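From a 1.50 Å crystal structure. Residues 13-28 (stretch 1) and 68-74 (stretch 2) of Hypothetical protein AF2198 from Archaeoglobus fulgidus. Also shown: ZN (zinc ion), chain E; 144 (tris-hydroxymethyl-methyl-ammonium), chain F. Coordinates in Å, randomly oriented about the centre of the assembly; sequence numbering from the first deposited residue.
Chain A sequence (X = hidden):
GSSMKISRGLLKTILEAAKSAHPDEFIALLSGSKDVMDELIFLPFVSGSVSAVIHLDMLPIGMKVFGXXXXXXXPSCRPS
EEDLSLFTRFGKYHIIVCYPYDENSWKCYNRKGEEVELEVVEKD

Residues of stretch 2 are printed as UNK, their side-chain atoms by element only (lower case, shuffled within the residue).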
# COMPACT_ATOMS: atom_id res chain seq x y z
N THR A 13 4.22 1.00 -9.95
CA THR A 13 3.32 2.14 -10.06
C THR A 13 3.26 2.88 -8.72
O THR A 13 3.35 4.11 -8.67
CB THR A 13 1.90 1.70 -10.45
OG1 THR A 13 1.94 1.08 -11.74
CG2 THR A 13 0.95 2.88 -10.48
N ILE A 14 3.12 2.13 -7.64
CA ILE A 14 3.04 2.71 -6.31
C ILE A 14 4.32 3.46 -5.94
O ILE A 14 4.27 4.61 -5.50
CB ILE A 14 2.76 1.62 -5.24
CG1 ILE A 14 1.32 1.12 -5.40
CG2 ILE A 14 2.98 2.19 -3.84
CD1 ILE A 14 1.01 -0.14 -4.60
N LEU A 15 5.46 2.81 -6.12
CA LEU A 15 6.74 3.43 -5.78
C LEU A 15 7.02 4.68 -6.62
O LEU A 15 7.62 5.64 -6.12
CB LEU A 15 7.87 2.42 -5.93
CG LEU A 15 7.80 1.30 -4.89
CD1 LEU A 15 8.79 0.21 -5.25
CD2 LEU A 15 8.09 1.85 -3.50
N GLU A 16 6.60 4.67 -7.87
CA GLU A 16 6.82 5.83 -8.74
C GLU A 16 5.87 6.96 -8.34
O GLU A 16 6.21 8.14 -8.45
CB GLU A 16 6.61 5.44 -10.20
CG GLU A 16 7.57 4.36 -10.68
CD GLU A 16 7.41 4.04 -12.15
OE1 GLU A 16 6.26 3.85 -12.60
OE2 GLU A 16 8.44 3.96 -12.86
N ALA A 17 4.68 6.60 -7.86
CA ALA A 17 3.70 7.59 -7.44
C ALA A 17 4.19 8.25 -6.15
O ALA A 17 3.99 9.45 -5.95
CB ALA A 17 2.35 6.92 -7.20
N ALA A 18 4.84 7.46 -5.30
CA ALA A 18 5.38 7.96 -4.05
C ALA A 18 6.52 8.93 -4.35
O ALA A 18 6.61 10.01 -3.77
CB ALA A 18 5.88 6.81 -3.19
N LYS A 19 7.39 8.53 -5.28
CA LYS A 19 8.51 9.39 -5.67
C LYS A 19 7.98 10.71 -6.20
O LYS A 19 8.50 11.77 -5.88
CB LYS A 19 9.36 8.71 -6.74
CG LYS A 19 10.10 7.48 -6.27
CD LYS A 19 10.87 6.83 -7.42
CE LYS A 19 11.61 5.59 -6.96
NZ LYS A 19 12.32 4.94 -8.09
N SER A 20 6.93 10.63 -7.02
CA SER A 20 6.34 11.84 -7.60
C SER A 20 5.66 12.70 -6.55
O SER A 20 5.63 13.92 -6.66
CB SER A 20 5.32 11.46 -8.68
OG SER A 20 5.94 10.79 -9.75
N ALA A 21 5.12 12.06 -5.52
CA ALA A 21 4.44 12.78 -4.45
C ALA A 21 5.39 13.42 -3.42
O ALA A 21 5.05 14.45 -2.83
CB ALA A 21 3.47 11.83 -3.73
N HIS A 22 6.56 12.82 -3.22
CA HIS A 22 7.53 13.33 -2.24
C HIS A 22 7.63 14.85 -2.27
O HIS A 22 7.71 15.45 -3.35
CB HIS A 22 8.91 12.71 -2.49
CG HIS A 22 9.86 12.90 -1.35
ND1 HIS A 22 10.78 13.93 -1.30
CD2 HIS A 22 10.02 12.21 -0.19
CE1 HIS A 22 11.46 13.86 -0.18
NE2 HIS A 22 11.02 12.82 0.52
N PRO A 23 7.66 15.51 -1.09
CA PRO A 23 7.62 14.95 0.26
C PRO A 23 6.23 14.71 0.85
O PRO A 23 6.10 14.44 2.04
CB PRO A 23 8.39 15.98 1.06
CG PRO A 23 7.87 17.25 0.48
CD PRO A 23 7.85 16.97 -1.03
N ASP A 24 5.19 14.86 0.03
CA ASP A 24 3.84 14.62 0.52
C ASP A 24 3.62 13.12 0.62
O ASP A 24 4.38 12.33 0.06
CB ASP A 24 2.79 15.22 -0.41
CG ASP A 24 2.83 16.74 -0.43
OD1 ASP A 24 3.16 17.34 0.61
OD2 ASP A 24 2.50 17.32 -1.48
N GLU A 25 2.58 12.73 1.34
CA GLU A 25 2.26 11.32 1.48
C GLU A 25 1.22 10.89 0.47
O GLU A 25 0.06 11.30 0.52
CB GLU A 25 1.77 11.02 2.90
CG GLU A 25 2.87 11.15 3.93
CD GLU A 25 2.46 10.67 5.30
OE1 GLU A 25 1.45 9.95 5.42
OE2 GLU A 25 3.17 10.99 6.27
N PHE A 26 1.66 10.08 -0.49
CA PHE A 26 0.78 9.54 -1.51
C PHE A 26 -0.12 8.55 -0.77
O PHE A 26 0.30 7.93 0.20
CB PHE A 26 1.61 8.80 -2.56
CG PHE A 26 0.83 7.79 -3.36
CD1 PHE A 26 0.02 8.19 -4.42
CD2 PHE A 26 0.91 6.43 -3.06
CE1 PHE A 26 -0.69 7.26 -5.17
CE2 PHE A 26 0.20 5.49 -3.81
CZ PHE A 26 -0.60 5.90 -4.86
N ILE A 27 -1.37 8.45 -1.21
CA ILE A 27 -2.27 7.48 -0.61
C ILE A 27 -3.28 7.06 -1.65
O ILE A 27 -3.70 7.85 -2.49
CB ILE A 27 -2.99 8.04 0.65
CG1 ILE A 27 -3.78 6.91 1.34
CG2 ILE A 27 -3.92 9.17 0.25
CD1 ILE A 27 -4.30 7.28 2.74
N ALA A 28 -3.66 5.79 -1.60
CA ALA A 28 -4.64 5.24 -2.53
C ALA A 28 -5.20 3.95 -1.94
O ALA A 28 -4.70 3.44 -0.94
CB ALA A 28 -3.98 4.94 -3.87
N UNK A 68 -5.42 -0.15 1.88
CA UNK A 68 -4.80 1.11 1.50
C UNK A 68 -3.30 1.01 1.35
O UNK A 68 -2.67 0.06 1.81
c UNK A 68 -5.05 2.20 2.56
c UNK A 68 -6.53 2.31 2.90
o UNK A 68 -4.31 1.88 3.75
N UNK A 69 -2.74 2.01 0.69
CA UNK A 69 -1.31 2.10 0.51
C UNK A 69 -0.98 3.58 0.63
O UNK A 69 -1.67 4.42 0.07
c UNK A 69 0.66 1.81 -1.03
c UNK A 69 -1.60 2.24 -1.99
c UNK A 69 -0.84 1.57 -0.87
N UNK A 70 0.04 3.90 1.42
CA UNK A 70 0.46 5.29 1.54
C UNK A 70 1.96 5.34 1.72
O UNK A 70 2.59 4.34 2.09
n UNK A 70 -0.17 4.54 4.73
c UNK A 70 0.95 6.40 4.94
c UNK A 70 0.20 5.69 4.07
c UNK A 70 -0.28 6.03 2.69
n UNK A 70 1.01 5.68 6.11
c UNK A 70 0.33 4.56 5.96
N UNK A 71 2.54 6.49 1.42
CA UNK A 71 3.99 6.64 1.52
C UNK A 71 4.45 7.52 2.68
O UNK A 71 3.70 8.36 3.19
o UNK A 71 4.11 8.53 -0.02
c UNK A 71 4.55 7.20 0.21
N UNK A 72 5.70 7.30 3.09
CA UNK A 72 6.34 8.06 4.15
C UNK A 72 7.55 8.75 3.52
O UNK A 72 8.39 8.09 2.90
c UNK A 72 4.43 6.95 6.24
n UNK A 72 3.90 6.20 7.26
n UNK A 72 5.98 5.71 7.16
c UNK A 72 5.75 6.64 6.16
c UNK A 72 4.86 5.47 7.80
c UNK A 72 6.83 7.14 5.26
N UNK A 73 7.66 10.07 3.68
CA UNK A 73 8.79 10.82 3.12
C UNK A 73 10.08 10.60 3.91
O UNK A 73 11.16 10.99 3.48
c UNK A 73 7.44 12.27 4.39
c UNK A 73 6.66 10.98 4.26
c UNK A 73 8.29 12.26 3.17
N UNK A 74 9.94 9.99 5.08
CA UNK A 74 11.10 9.68 5.91
C UNK A 74 11.46 8.23 5.57
O UNK A 74 10.66 7.50 4.99
c UNK A 74 10.77 9.82 7.39
o UNK A 74 9.90 8.79 7.83
ZN ZN E . 1.98 6.43 7.95
C1 144 F . 2.90 7.65 10.08
N 144 F . 2.67 9.05 9.74
C2 144 F . 1.52 9.13 8.78
O2 144 F . 1.25 8.56 7.59
C3 144 F . 3.99 9.58 9.20
O3 144 F . 3.95 10.96 8.81
C4 144 F . 2.26 9.69 11.01
O4 144 F . 1.14 9.21 12.04
O HOH W 1 6.05 10.21 0.88

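Position 68 has a beta carbon carrying one oxygen and one carbon. Its backbone does most of the work here: CA of 68 lies 3.4 Å from Ala-28 O, a CA-H...O contact beside the hydrogen-bonded pair of 69 and Ala-28. The residue is Thr-68, and a beta-branched side chain sits comfortably in its extended backbone.

Position 69 has three side-chain carbons and no heteroatom, one carbon carrying the other two. Its backbone N donates to Ala-28 O at 2.9 Å, and its O accepts from Ala-28 N at 2.9 Å, closing an antiparallel hydrogen-bonded pair. This is Val-69. Its side chain lies on the same face of the sheet as that of Ala-28, where its compact, apolar branches fill the space beneath the helix: CG2 of Val-69 is 3.7 Å from Ile-14 CG2, while CG1 of Val-69 is 4.1 Å from both Phe-26 CE2 and Ala-28 CB.

Position 70 shows one carbon followed by a five-membered ring of three carbons and two nitrogens. It pairs with Ile-27 across a non-hydrogen-bonded site, CA of 70 lying 4.1 Å from Ile-27 CA and 3.0 Å from Phe-26 O, and both side chains point to the face opposite that of 69. The residue is His-70. Imidazole suits the place because NE2 of His-70 binds the zinc ion ZN at 2.2 Å; the ring edge meets Glu-25, with CD2 of His-70 3.6 Å from Glu-25 OE1.

Position 71 has just one carbon and one oxygen. Its CB lies 3.7 Å from Ala-18 CB, and its backbone N donates to Phe-26 O at 2.9 Å. This is Ser-71, small enough for that close approach to the helix, yet its hydroxyl is well used: Ser-71 OG accepts a hydrogen bond from Phe-26 N at 2.9 Å. A water bridges Ser-71 OG, at 2.7 Å, to Asp-24 O, at 2.8 Å.

Position 72 again carries one carbon and a five-membered ring with two nitrogens. Its CA-to-CB bond points away from stretch 1, but the ring comes within 4.2 Å of Glu-25 OE2. It is His-72, and the ring atom nearest Glu-25 OE2 is CD2. Little surface is covered by stretch 1, but NE2 of His-72 binds ZN at 2.1 Å, so the two imidazoles form a pair of ligands from alternate residues of one strand.

Position 73 has three carbons closing a ring onto the backbone nitrogen, and its CB is 3.3 Å from Pro-23 O. This is Pro-73, which packs its rigid ring against the loop after the helix, with CD of Pro-73 3.8 Å from Glu-25 CG. His-22 NE2 makes a weak hydrogen bond to Pro-73 O at 3.5 Å.

Position 74 has one carbon and one oxygen and touches nothing on stretch 1. It is Ser-74; its CA-to-CB bond points away and its side chain stays 7.3 Å off, so this contact places no demand on the residue type.

The contact thus joins antiparallel backbone pairing to an apolar layer formed by Ile-14, Phe-26, Ala-28 and Val-69. The two histidines hold zinc, which also binds O2 of the tris molecule; that molecule's O3 donates to Glu-25 OE2 at 2.7 Å, linking stretch 1 to the metal site.

Stretch 2, residues 68-74: TVHSHPS
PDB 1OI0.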